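Local coordinates for NAD-dependent aldehyde dehydrogenase (Sinorhizobium meliloti, PDB 3U4J), which probably oxidises aldehyde or oxo groups with NAD or NADP as acceptor, and binds a calcium ion, at residues D61-A66 with D229-V234; G77-M82 with R89-V94; D96-R101 with G122-C127; T441-I446 with C454-V459. All coordinates share one frame; numbering follows the deposited sequence.

Apolar side chains make all four contacts, and polar bonds lie within the segments or reach outside them. Interactions 1, 3 and 4 are buried, whereas interaction 2, the smallest in buried area, is partly open to the surface and borders the second subunit. Helix 84-100 serves both interaction 2, where the loop ahead of it folds back, and interaction 3, where helix 117-138 runs antiparallel to it. Interaction 1 sets helix 60-75 against helix 231-237, and the chain loop it closes contains interactions 2 and 3. Interaction 4 lies about 30 Å from interaction 3 centre to centre, on the sheet that includes strands 431-435 and 453-456, with other subunits more deeply involved.

Interaction 1: residues D61-A66 with D229-V234; sequences DDVRKA and DPAGQV
V63 and V234 carry the apolar part of this contact, their side chains sliding past each other in opposite directions. V63 CG1 meets V234 CG1 at 3.7 Å. The other branch, CG2, goes to the neighbouring turn and touches A231, 4.0 Å from its CA and 4.1 Å from its CB. The fork is set by chi1 of 179°, which places CG1 anti to the backbone N and CG2 beside it, one methyl for each partner. R64 adds its aliphatic part: CG lies 3.8 Å from V234 CG1, the two side chains crossing at about a right angle. Were V63 cut back to an alanine, V234 CG1 and A231 would probably lose their methyl partners and a gap would open between the helices.

No polar bond joins the two segments. R64 NH1 is paired with D61 OD1, a bridge whose short modelled length leaves its geometry doubtful, and D62 bonds outward to S59 and A35. On the other segment the backbone N of Q233 donates to D229 OD1 over 3.2 Å, meeting the anti side of the carboxylate, 32° out of its plane. P230, between them in the chain, follows a cis peptide bond.

A231 also packs on K195 of strand 191-195, and A66 on V193. The arrangement is helix-on-helix packing beside the Rossmann-like, coenzyme-binding sheet expected of an aldehyde dehydrogenase.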
loop_
_atom_site.group_PDB
_atom_site.type_symbol
_atom_site.label_atom_id
_atom_site.label_comp_id
_atom_site.label_asym_id
_atom_site.label_seq_id
_atom_site.Cartn_x
_atom_site.Cartn_y
_atom_site.Cartn_z
ATOM N N ASP A 61 3.380 30.994 -30.038
ATOM C CA ASP A 61 4.830 30.839 -29.941
ATOM C C ASP A 61 5.393 31.095 -28.538
ATOM O O ASP A 61 6.365 30.457 -28.145
ATOM C CB ASP A 61 5.540 31.746 -30.951
ATOM C CG ASP A 61 5.412 31.224 -32.389
ATOM O OD1 ASP A 61 5.589 30.004 -32.600
ATOM O OD2 ASP A 61 5.141 32.032 -33.304
ATOM N N ASP A 62 4.827 32.055 -27.815
ATOM C CA ASP A 62 5.230 32.296 -26.417
ATOM C C ASP A 62 5.017 31.010 -25.590
ATOM O O ASP A 62 5.887 30.626 -24.813
ATOM C CB ASP A 62 4.423 33.458 -25.785
ATOM C CG ASP A 62 4.722 34.838 -26.436
ATOM O OD1 ASP A 62 3.771 35.665 -26.540
ATOM O OD2 ASP A 62 5.879 35.117 -26.826
ATOM N N VAL A 63 3.882 30.340 -25.805
ATOM C CA VAL A 63 3.542 29.121 -25.068
ATOM C C VAL A 63 4.469 27.970 -25.421
ATOM O O VAL A 63 4.916 27.250 -24.531
ATOM C CB VAL A 63 2.036 28.743 -25.193
ATOM C CG1 VAL A 63 1.734 27.443 -24.412
ATOM C CG2 VAL A 63 1.178 29.867 -24.651
ATOM N N ARG A 64 4.813 27.825 -26.704
ATOM C CA ARG A 64 5.751 26.778 -27.114
ATOM C C ARG A 64 7.128 26.965 -26.500
ATOM O O ARG A 64 7.780 25.976 -26.156
ATOM C CB ARG A 64 5.848 26.674 -28.647
ATOM C CG ARG A 64 4.577 26.112 -29.318
ATOM C CD ARG A 64 4.735 26.021 -30.869
ATOM N NE ARG A 64 3.428 26.176 -31.505
ATOM C CZ ARG A 64 3.066 27.218 -32.238
ATOM N NH1 ARG A 64 3.911 28.204 -32.489
ATOM N NH2 ARG A 64 1.849 27.259 -32.748
ATOM N N LYS A 65 7.566 28.218 -26.352
ATOM C CA LYS A 65 8.803 28.523 -25.611
ATOM C C LYS A 65 8.791 27.995 -24.163
ATOM O O LYS A 65 9.800 27.497 -23.676
ATOM C CB LYS A 65 9.060 30.029 -25.552
ATOM C CG LYS A 65 9.824 30.581 -26.784
ATOM C CD LYS A 65 10.120 32.086 -26.667
ATOM C CE LYS A 65 10.500 32.694 -28.047
ATOM N NZ LYS A 65 10.480 34.195 -27.992
ATOM N N ALA A 66 7.680 28.185 -23.465
ATOM C CA ALA A 66 7.519 27.648 -22.104
ATOM C C ALA A 66 7.584 26.117 -22.087
ATOM O O ALA A 66 8.272 25.523 -21.247
ATOM C CB ALA A 66 6.204 28.121 -21.532
ATOM N N ASP A 229 -7.504 30.316 -25.652
ATOM C CA ASP A 229 -6.633 29.923 -26.755
ATOM C C ASP A 229 -5.805 31.153 -27.128
ATOM O O ASP A 229 -6.227 32.285 -26.869
ATOM C CB ASP A 229 -7.451 29.417 -27.957
ATOM C CG ASP A 229 -8.068 28.038 -27.712
ATOM O OD1 ASP A 229 -7.473 27.204 -26.986
ATOM O OD2 ASP A 229 -9.166 27.779 -28.236
ATOM N N PRO A 230 -4.622 30.952 -27.722
ATOM C CA PRO A 230 -3.906 29.733 -28.131
ATOM C C PRO A 230 -3.383 28.792 -27.025
ATOM O O PRO A 230 -3.118 27.631 -27.321
ATOM C CB PRO A 230 -2.688 30.300 -28.872
ATOM C CG PRO A 230 -2.529 31.687 -28.319
ATOM C CD PRO A 230 -3.938 32.154 -28.226
ATOM N N ALA A 231 -3.197 29.273 -25.792
ATOM C CA ALA A 231 -2.545 28.437 -24.754
ATOM C C ALA A 231 -3.117 27.008 -24.667
ATOM O O ALA A 231 -2.375 26.023 -24.723
ATOM C CB ALA A 231 -2.603 29.114 -23.402
ATOM N N GLY A 232 -4.439 26.913 -24.552
ATOM C CA GLY A 232 -5.121 25.641 -24.387
ATOM C C GLY A 232 -4.886 24.668 -25.530
ATOM O O GLY A 232 -4.496 23.529 -25.298
ATOM N N GLN A 233 -5.106 25.121 -26.757
ATOM C CA GLN A 233 -4.790 24.317 -27.952
ATOM C C GLN A 233 -3.321 23.907 -28.020
ATOM O O GLN A 233 -3.020 22.755 -28.312
ATOM C CB GLN A 233 -5.183 25.038 -29.250
ATOM C CG GLN A 233 -6.681 25.128 -29.461
ATOM C CD GLN A 233 -7.099 25.321 -30.914
ATOM O OE1 GLN A 233 -6.508 26.125 -31.664
ATOM N NE2 GLN A 233 -8.147 24.596 -31.318
ATOM N N VAL A 234 -2.408 24.835 -27.748
ATOM C CA VAL A 234 -0.986 24.491 -27.798
ATOM C C VAL A 234 -0.647 23.395 -26.787
ATOM O O VAL A 234 -0.036 22.400 -27.155
ATOM C CB VAL A 234 -0.062 25.705 -27.613
ATOM C CG1 VAL A 234 1.414 25.246 -27.397
ATOM C CG2 VAL A 234 -0.178 26.634 -28.823
#

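Interaction 2: residues G77-M82 with R89-V94; sequences GPWPRM and RLMFKV
W79 swings its ring toward L90 because CG stands anti to the backbone N, chi1 -176°, while L90 at chi1 -67° has CG anti to its own carbonyl carbon and sends CD1 out to meet the indole. This is a loop folding back on the helix it leads into: residues 77-82 precede helix 84-100, in the part of the aldehyde dehydrogenase fold built round the sheet that includes strands 153-168 and 191-195.

L90 CD1 is the hub. It lies in the plane of the indole, at the edge, 3.8 Å from W79 CZ3, so the ring meets the methyl with its rim and not with a face. M82, present as selenomethionine, comes to the same methyl at about a right angle to the leucine side chain, its chain extended beyond CG, with SE 4.1 Å from L90 CD1. M91, also selenomethionine, borders the indole more loosely: its CG is 4.5 Å from W79 CH2, again near the ring plane.

The far end of the indole is held by another helix, since W79 NE1 donates to I186 O; P217 and V220 pack against the side chain too. At the interface, R89 forms a salt bridge with D129 of the second subunit. Inside the loop, R81 NH2 donates to G77 O over 2.8 Å, approaching in the carbonyl plane at an N-H...O angle of 145°.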
loop_
_atom_site.group_PDB
_atom_site.type_symbol
_atom_site.label_atom_id
_atom_site.label_comp_id
_atom_site.label_asym_id
_atom_site.label_seq_id
_atom_site.Cartn_x
_atom_site.Cartn_y
_atom_site.Cartn_z
ATOM N N GLY A 77 17.869 18.762 -17.442
ATOM C CA GLY A 77 18.123 19.494 -16.195
ATOM C C GLY A 77 18.168 18.543 -15.012
ATOM O O GLY A 77 17.901 17.356 -15.161
ATOM N N PRO A 78 18.521 19.053 -13.823
ATOM C CA PRO A 78 18.730 18.181 -12.670
ATOM C C PRO A 78 17.447 17.709 -11.926
ATOM O O PRO A 78 17.497 16.707 -11.217
ATOM C CB PRO A 78 19.603 19.054 -11.758
ATOM C CG PRO A 78 19.164 20.443 -12.085
ATOM C CD PRO A 78 19.091 20.386 -13.588
ATOM N N TRP A 79 16.316 18.397 -12.099
ATOM C CA TRP A 79 15.118 18.144 -11.261
ATOM C C TRP A 79 14.684 16.679 -11.184
ATOM O O TRP A 79 14.592 16.131 -10.077
ATOM C CB TRP A 79 13.956 19.072 -11.657
ATOM C CG TRP A 79 12.703 18.968 -10.819
ATOM C CD1 TRP A 79 11.542 18.359 -11.163
ATOM C CD2 TRP A 79 12.501 19.522 -9.516
ATOM N NE1 TRP A 79 10.611 18.501 -10.149
ATOM C CE2 TRP A 79 11.185 19.217 -9.128
ATOM C CE3 TRP A 79 13.310 20.263 -8.632
ATOM C CZ2 TRP A 79 10.658 19.617 -7.877
ATOM C CZ3 TRP A 79 12.786 20.668 -7.408
ATOM C CH2 TRP A 79 11.474 20.333 -7.040
ATOM N N PRO A 80 14.433 16.019 -12.340
ATOM C CA PRO A 80 13.962 14.659 -12.179
ATOM C C PRO A 80 15.034 13.710 -11.698
ATOM O O PRO A 80 14.686 12.653 -11.206
ATOM C CB PRO A 80 13.481 14.271 -13.593
ATOM C CG PRO A 80 14.259 15.104 -14.480
ATOM C CD PRO A 80 14.442 16.415 -13.762
ATOM N N ARG A 81 16.312 14.090 -11.823
ATOM C CA ARG A 81 17.442 13.258 -11.377
ATOM C C ARG A 81 17.807 13.484 -9.888
ATOM O O ARG A 81 18.581 12.718 -9.304
ATOM C CB ARG A 81 18.677 13.470 -12.294
ATOM C CG ARG A 81 18.632 12.540 -13.540
ATOM C CD ARG A 81 19.475 13.042 -14.722
ATOM N NE ARG A 81 18.806 14.177 -15.370
ATOM C CZ ARG A 81 17.722 14.076 -16.147
ATOM N NH1 ARG A 81 17.190 12.878 -16.400
ATOM N NH2 ARG A 81 17.162 15.168 -16.671
HETATM N N MSE A 82 17.233 14.518 -9.280
HETATM C CA MSE A 82 17.378 14.756 -7.843
HETATM C C MSE A 82 16.708 13.673 -6.982
HETATM O O MSE A 82 15.813 12.987 -7.437
HETATM C CB MSE A 82 16.746 16.094 -7.496
HETATM C CG MSE A 82 17.645 17.270 -7.735
HETATM SE SE MSE A 82 16.611 18.883 -7.317
HETATM C CE MSE A 82 18.003 20.220 -7.676
ATOM N N ARG A 89 12.768 19.288 0.014
ATOM C CA ARG A 89 13.348 20.468 0.673
ATOM C C ARG A 89 13.019 21.764 -0.081
ATOM O O ARG A 89 12.678 22.767 0.535
ATOM C CB ARG A 89 14.862 20.322 0.854
ATOM C CG ARG A 89 15.223 19.201 1.860
ATOM C CD ARG A 89 16.742 18.930 2.049
ATOM N NE ARG A 89 16.895 17.636 2.742
ATOM C CZ ARG A 89 17.547 16.566 2.282
ATOM N NH1 ARG A 89 18.197 16.598 1.114
ATOM N NH2 ARG A 89 17.562 15.444 3.017
ATOM N N LEU A 90 13.115 21.738 -1.408
ATOM C CA LEU A 90 12.805 22.920 -2.196
ATOM C C LEU A 90 11.319 23.269 -2.117
ATOM O O LEU A 90 10.959 24.439 -2.032
ATOM C CB LEU A 90 13.273 22.712 -3.642
ATOM C CG LEU A 90 14.823 22.632 -3.702
ATOM C CD1 LEU A 90 15.341 22.024 -5.019
ATOM C CD2 LEU A 90 15.443 24.029 -3.428
HETATM N N MSE A 91 10.467 22.258 -2.156
HETATM C CA MSE A 91 9.015 22.464 -2.030
HETATM C C MSE A 91 8.620 22.967 -0.648
HETATM O O MSE A 91 7.669 23.745 -0.525
HETATM C CB MSE A 91 8.272 21.152 -2.329
HETATM C CG MSE A 91 8.486 20.682 -3.758
HETATM SE SE MSE A 91 7.931 18.844 -4.044
HETATM C CE MSE A 91 6.001 19.047 -3.698
ATOM N N PHE A 92 9.314 22.523 0.403
ATOM C CA PHE A 92 9.027 23.080 1.761
ATOM C C PHE A 92 9.375 24.569 1.823
ATOM O O PHE A 92 8.678 25.372 2.489
ATOM C CB PHE A 92 9.789 22.319 2.859
ATOM C CG PHE A 92 9.095 21.064 3.314
ATOM C CD1 PHE A 92 7.814 21.122 3.899
ATOM C CD2 PHE A 92 9.706 19.829 3.163
ATOM C CE1 PHE A 92 7.164 19.951 4.321
ATOM C CE2 PHE A 92 9.061 18.651 3.563
ATOM C CZ PHE A 92 7.799 18.707 4.152
ATOM N N LYS A 93 10.458 24.946 1.131
ATOM C CA LYS A 93 10.841 26.361 1.046
ATOM C C LYS A 93 9.757 27.197 0.386
ATOM O O LYS A 93 9.503 28.315 0.816
ATOM C CB LYS A 93 12.186 26.559 0.328
ATOM C CG LYS A 93 13.394 26.077 1.138
ATOM C CD LYS A 93 14.658 26.221 0.321
ATOM C CE LYS A 93 15.823 25.604 1.018
ATOM N NZ LYS A 93 17.071 26.325 0.638
ATOM N N VAL A 94 9.131 26.665 -0.668
ATOM C CA VAL A 94 7.957 27.322 -1.268
ATOM C C VAL A 94 6.810 27.453 -0.253
ATOM O O VAL A 94 6.215 28.520 -0.124
ATOM C CB VAL A 94 7.440 26.570 -2.516
ATOM C CG1 VAL A 94 6.204 27.269 -3.120
ATOM C CG2 VAL A 94 8.554 26.420 -3.566
#

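Interaction 3: residues D96-R101 with G122-C127; sequences DLILAR and GEIGFC
C127 N donates to E123 O over 2.8 Å, a regular helix bond in the turn that faces I98. The carbonyl O of C127 lies 4.3 Å from I98 CD1. The motif is an antiparallel helix pair, part of the helical layer around the sheet that includes strands 153-168 and 191-195 of the aldehyde dehydrogenase fold. The short axes of 96-100 and 122-127 come within 9.1 Å at a signed crossing angle of -163°.

I98 and I124 make the centre of the contact. Each puts CG2 anti to its backbone N, and these two methyls meet at 3.6 Å, with the isoleucine side chains inclined to each other. I98 CG2 also rests against the backbone of the partner helix, 3.6 Å from I124 O. L207 and L210 of helix 202-214 pack on I98, and F175 on I124.

The carboxylate of E123 turns to other partners, taking a salt bridge from K115 and a hydrogen bond from Q119. R101, just past the end of helix 84-100 and at the N-cap position of the next helix, forms a salt bridge with E213. Nearer the surface L99 brings its end inward, and its CD2 meets bare backbone, 4.3 Å from G125 CA.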
loop_
_atom_site.group_PDB
_atom_site.type_symbol
_atom_site.label_atom_id
_atom_site.label_comp_id
_atom_site.label_asym_id
_atom_site.label_seq_id
_atom_site.Cartn_x
_atom_site.Cartn_y
_atom_site.Cartn_z
ATOM N N ASP A 96 6.970 27.561 2.955
ATOM C CA ASP A 96 7.413 28.656 3.863
ATOM C C ASP A 96 7.238 30.044 3.273
ATOM O O ASP A 96 6.837 30.950 3.975
ATOM C CB ASP A 96 8.884 28.519 4.271
ATOM C CG ASP A 96 9.104 27.388 5.243
ATOM O OD1 ASP A 96 8.124 26.943 5.878
ATOM O OD2 ASP A 96 10.256 26.930 5.356
ATOM N N LEU A 97 7.602 30.222 2.004
ATOM C CA LEU A 97 7.407 31.523 1.343
ATOM C C LEU A 97 5.952 31.938 1.218
ATOM O O LEU A 97 5.636 33.121 1.349
ATOM C CB LEU A 97 8.046 31.525 -0.056
ATOM C CG LEU A 97 9.542 31.755 0.020
ATOM C CD1 LEU A 97 10.174 31.266 -1.299
ATOM C CD2 LEU A 97 9.871 33.210 0.317
ATOM N N ILE A 98 5.083 30.976 0.908
ATOM C CA ILE A 98 3.633 31.235 0.844
ATOM C C ILE A 98 3.125 31.861 2.160
ATOM O O ILE A 98 2.431 32.889 2.151
ATOM C CB ILE A 98 2.852 29.969 0.478
ATOM C CG1 ILE A 98 3.230 29.533 -0.963
ATOM C CG2 ILE A 98 1.315 30.240 0.591
ATOM C CD1 ILE A 98 2.675 28.167 -1.341
ATOM N N LEU A 99 3.513 31.271 3.288
ATOM C CA LEU A 99 3.217 31.857 4.581
ATOM C C LEU A 99 3.841 33.217 4.797
ATOM O O LEU A 99 3.177 34.125 5.278
ATOM C CB LEU A 99 3.578 30.902 5.725
ATOM C CG LEU A 99 2.699 29.660 5.870
ATOM C CD1 LEU A 99 3.080 28.846 7.146
ATOM C CD2 LEU A 99 1.180 30.019 5.877
ATOM N N ALA A 100 5.116 33.367 4.441
ATOM C CA ALA A 100 5.791 34.658 4.603
ATOM C C ALA A 100 5.079 35.747 3.755
ATOM O O ALA A 100 5.031 36.923 4.136
ATOM C CB ALA A 100 7.280 34.539 4.216
ATOM N N ARG A 101 4.514 35.360 2.616
ATOM C CA ARG A 101 3.830 36.332 1.759
ATOM C C ARG A 101 2.304 36.213 1.849
ATOM O O ARG A 101 1.583 36.577 0.899
ATOM C CB ARG A 101 4.274 36.210 0.292
ATOM C CG ARG A 101 5.795 36.095 0.056
ATOM C CD ARG A 101 6.558 37.386 0.387
ATOM N NE ARG A 101 7.973 37.186 0.059
ATOM C CZ ARG A 101 8.973 37.152 0.943
ATOM N NH1 ARG A 101 8.745 37.345 2.244
ATOM N NH2 ARG A 101 10.222 36.948 0.520
ATOM N N GLY A 122 -7.536 32.640 4.407
ATOM C CA GLY A 122 -7.629 31.207 4.789
ATOM C C GLY A 122 -7.198 30.272 3.662
ATOM O O GLY A 122 -6.532 29.250 3.902
ATOM N N GLU A 123 -7.576 30.601 2.431
ATOM C CA GLU A 123 -7.101 29.819 1.279
ATOM C C GLU A 123 -5.582 29.797 1.069
ATOM O O GLU A 123 -5.019 28.752 0.731
ATOM C CB GLU A 123 -7.796 30.263 0.001
ATOM C CG GLU A 123 -9.220 29.812 -0.051
ATOM C CD GLU A 123 -9.940 30.275 -1.315
ATOM O OE1 GLU A 123 -9.270 30.674 -2.317
ATOM O OE2 GLU A 123 -11.192 30.240 -1.299
ATOM N N ILE A 124 -4.935 30.947 1.224
ATOM C CA ILE A 124 -3.477 31.013 1.078
ATOM C C ILE A 124 -2.829 30.107 2.122
ATOM O O ILE A 124 -1.917 29.364 1.809
ATOM C CB ILE A 124 -2.928 32.466 1.248
ATOM C CG1 ILE A 124 -3.630 33.436 0.287
ATOM C CG2 ILE A 124 -1.392 32.519 1.053
ATOM C CD1 ILE A 124 -3.612 33.020 -1.237
ATOM N N GLY A 125 -3.311 30.176 3.368
ATOM C CA GLY A 125 -2.840 29.272 4.433
ATOM C C GLY A 125 -3.038 27.806 4.096
ATOM O O GLY A 125 -2.156 26.966 4.319
ATOM N N PHE A 126 -4.209 27.480 3.573
ATOM C CA PHE A 126 -4.466 26.131 3.089
ATOM C C PHE A 126 -3.501 25.705 1.961
ATOM O O PHE A 126 -3.011 24.580 1.933
ATOM C CB PHE A 126 -5.914 26.010 2.631
ATOM C CG PHE A 126 -6.348 24.593 2.399
ATOM C CD1 PHE A 126 -6.683 23.769 3.472
ATOM C CD2 PHE A 126 -6.432 24.080 1.109
ATOM C CE1 PHE A 126 -7.103 22.439 3.253
ATOM C CE2 PHE A 126 -6.830 22.772 0.882
ATOM C CZ PHE A 126 -7.165 21.944 1.951
ATOM N N CYS A 127 -3.212 26.619 1.047
ATOM C CA CYS A 127 -2.261 26.318 -0.028
ATOM C C CYS A 127 -0.873 26.044 0.514
ATOM O O CYS A 127 -0.175 25.166 -0.004
ATOM C CB CYS A 127 -2.183 27.471 -1.020
ATOM S SG CYS A 127 -3.671 27.560 -2.009
#

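Interaction 4: residues T441-I446 with C454-V459; sequences TALQTI and CWINSV
I456 and I446 face each other at a slant, and between them they hold helix 439-448 on strand 453-456. I456 points its CD1 into the helix: this methyl is 3.9 Å from I446 CG2 and 3.7 Å from L443 CD2, the leucine crossing the isoleucine at about a right angle. The other branch of I456, CG2, rests 4.0 Å from A442 CB. I446 divides in turn. At its unstaggered chi1 of -138°, CG2 lies by I456 CD1 and CG1 is 3.7 Å from C454 CB, while CD1 reaches over the strand backbone to 3.7 Å from W455 O. With an alanine here, C454 CB and I456 CD1 would probably lose the CG1 and CG2 contacts and a gap would open between helix and strand.

W455 points the opposite way, away from the helix; its NE1 donates to D461 O and its ring meets H495 of the fourth subunit. L439 of the third subunit packs on A442, L443 and I456.

On the helix, T441 O takes two donors, T445 N and T445 OG1, the hydroxyl at 2.6 Å. Strand 431-435, this helix and strand 453-456 form a beta-alpha-beta crossover. The strand's backbone bonds go to strand 431-435 beside it and to the parallel strand of the fourth subunit, so the sheet runs on across the interface. The helix-to-strand seam is mainly apolar, with no polar bond between the two segments, so shape probably counts for more than directional bonding.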
loop_
_atom_site.group_PDB
_atom_site.type_symbol
_atom_site.label_atom_id
_atom_site.label_comp_id
_atom_site.label_asym_id
_atom_site.label_seq_id
_atom_site.Cartn_x
_atom_site.Cartn_y
_atom_site.Cartn_z
ATOM N N THR A 441 -28.407 5.035 7.456
ATOM C CA THR A 441 -28.802 5.901 6.347
ATOM C C THR A 441 -27.680 6.835 5.893
ATOM O O THR A 441 -27.544 7.034 4.707
ATOM C CB THR A 441 -30.199 6.639 6.514
ATOM O OG1 THR A 441 -30.101 8.051 6.268
ATOM C CG2 THR A 441 -30.909 6.315 7.779
ATOM N N ALA A 442 -26.854 7.344 6.816
ATOM C CA ALA A 442 -25.686 8.144 6.414
ATOM C C ALA A 442 -24.709 7.369 5.529
ATOM O O ALA A 442 -24.390 7.814 4.413
ATOM C CB ALA A 442 -24.957 8.732 7.628
ATOM N N LEU A 443 -24.251 6.209 6.012
ATOM C CA LEU A 443 -23.273 5.413 5.256
ATOM C C LEU A 443 -23.834 4.719 4.010
ATOM O O LEU A 443 -23.151 4.688 2.968
ATOM C CB LEU A 443 -22.517 4.421 6.169
ATOM C CG LEU A 443 -21.546 5.142 7.128
ATOM C CD1 LEU A 443 -21.013 4.184 8.172
ATOM C CD2 LEU A 443 -20.371 5.787 6.354
ATOM N N GLN A 444 -25.048 4.149 4.092
ATOM C CA GLN A 444 -25.631 3.525 2.895
ATOM C C GLN A 444 -25.980 4.554 1.822
ATOM O O GLN A 444 -25.800 4.291 0.635
ATOM C CB GLN A 444 -26.826 2.621 3.197
ATOM C CG GLN A 444 -26.484 1.393 4.038
ATOM C CD GLN A 444 -25.778 0.250 3.281
ATOM O OE1 GLN A 444 -26.111 -0.928 3.497
ATOM N NE2 GLN A 444 -24.791 0.580 2.425
ATOM N N THR A 445 -26.421 5.739 2.230
ATOM C CA THR A 445 -26.723 6.771 1.246
ATOM C C THR A 445 -25.430 7.221 0.558
ATOM O O THR A 445 -25.392 7.305 -0.650
ATOM C CB THR A 445 -27.536 7.948 1.844
ATOM O OG1 THR A 445 -28.743 7.432 2.449
ATOM C CG2 THR A 445 -27.951 8.916 0.765
ATOM N N ILE A 446 -24.370 7.468 1.331
ATOM C CA ILE A 446 -23.111 7.924 0.752
ATOM C C ILE A 446 -22.439 6.862 -0.156
ATOM O O ILE A 446 -21.870 7.200 -1.196
ATOM C CB ILE A 446 -22.196 8.576 1.844
ATOM C CG1 ILE A 446 -21.517 9.843 1.308
ATOM C CG2 ILE A 446 -21.160 7.619 2.386
ATOM C CD1 ILE A 446 -22.489 10.954 0.928
ATOM N N CYS A 454 -17.228 13.177 -1.305
ATOM C CA CYS A 454 -18.431 13.024 -0.505
ATOM C C CYS A 454 -18.195 13.512 0.893
ATOM O O CYS A 454 -17.051 13.503 1.367
ATOM C CB CYS A 454 -18.834 11.543 -0.492
ATOM S SG CYS A 454 -19.583 11.033 -2.037
ATOM N N TRP A 455 -19.276 13.953 1.546
ATOM C CA TRP A 455 -19.204 14.437 2.908
ATOM C C TRP A 455 -20.411 13.883 3.677
ATOM O O TRP A 455 -21.506 13.754 3.107
ATOM C CB TRP A 455 -19.309 15.956 2.978
ATOM C CG TRP A 455 -18.103 16.706 2.694
ATOM C CD1 TRP A 455 -17.257 17.253 3.606
ATOM C CD2 TRP A 455 -17.587 17.037 1.403
ATOM N NE1 TRP A 455 -16.233 17.924 2.961
ATOM C CE2 TRP A 455 -16.416 17.804 1.606
ATOM C CE3 TRP A 455 -17.997 16.759 0.089
ATOM C CZ2 TRP A 455 -15.633 18.286 0.539
ATOM C CZ3 TRP A 455 -17.229 17.260 -0.970
ATOM C CH2 TRP A 455 -16.061 18.012 -0.731
ATOM N N ILE A 456 -20.198 13.556 4.947
ATOM C CA ILE A 456 -21.318 13.274 5.848
ATOM C C ILE A 456 -21.341 14.355 6.921
ATOM O O ILE A 456 -20.306 14.617 7.545
ATOM C CB ILE A 456 -21.241 11.825 6.485
ATOM C CG1 ILE A 456 -21.567 10.771 5.425
ATOM C CG2 ILE A 456 -22.264 11.694 7.669
ATOM C CD1 ILE A 456 -21.351 9.335 5.859
ATOM N N ASN A 457 -22.495 15.006 7.119
ATOM C CA ASN A 457 -22.640 16.029 8.176
ATOM C C ASN A 457 -21.625 17.169 8.068
ATOM O O ASN A 457 -21.106 17.693 9.077
ATOM C CB ASN A 457 -22.589 15.382 9.571
ATOM C CG ASN A 457 -23.740 14.406 9.807
ATOM O OD1 ASN A 457 -23.596 13.406 10.538
ATOM N ND2 ASN A 457 -24.887 14.686 9.198
ATOM N N SER A 458 -21.309 17.518 6.831
ATOM C CA SER A 458 -20.308 18.524 6.560
ATOM C C SER A 458 -20.391 18.860 5.072
ATOM O O SER A 458 -21.131 18.224 4.314
ATOM C CB SER A 458 -18.901 18.001 6.946
ATOM O OG SER A 458 -18.711 16.683 6.471
ATOM N N VAL A 459 -19.653 19.876 4.644
ATOM C CA VAL A 459 -19.661 20.278 3.238
ATOM C C VAL A 459 -18.423 21.153 3.007
ATOM O O VAL A 459 -17.896 21.757 3.955
ATOM C CB VAL A 459 -20.975 21.025 2.869
ATOM C CG1 VAL A 459 -21.051 22.382 3.591
ATOM C CG2 VAL A 459 -21.105 21.222 1.369
#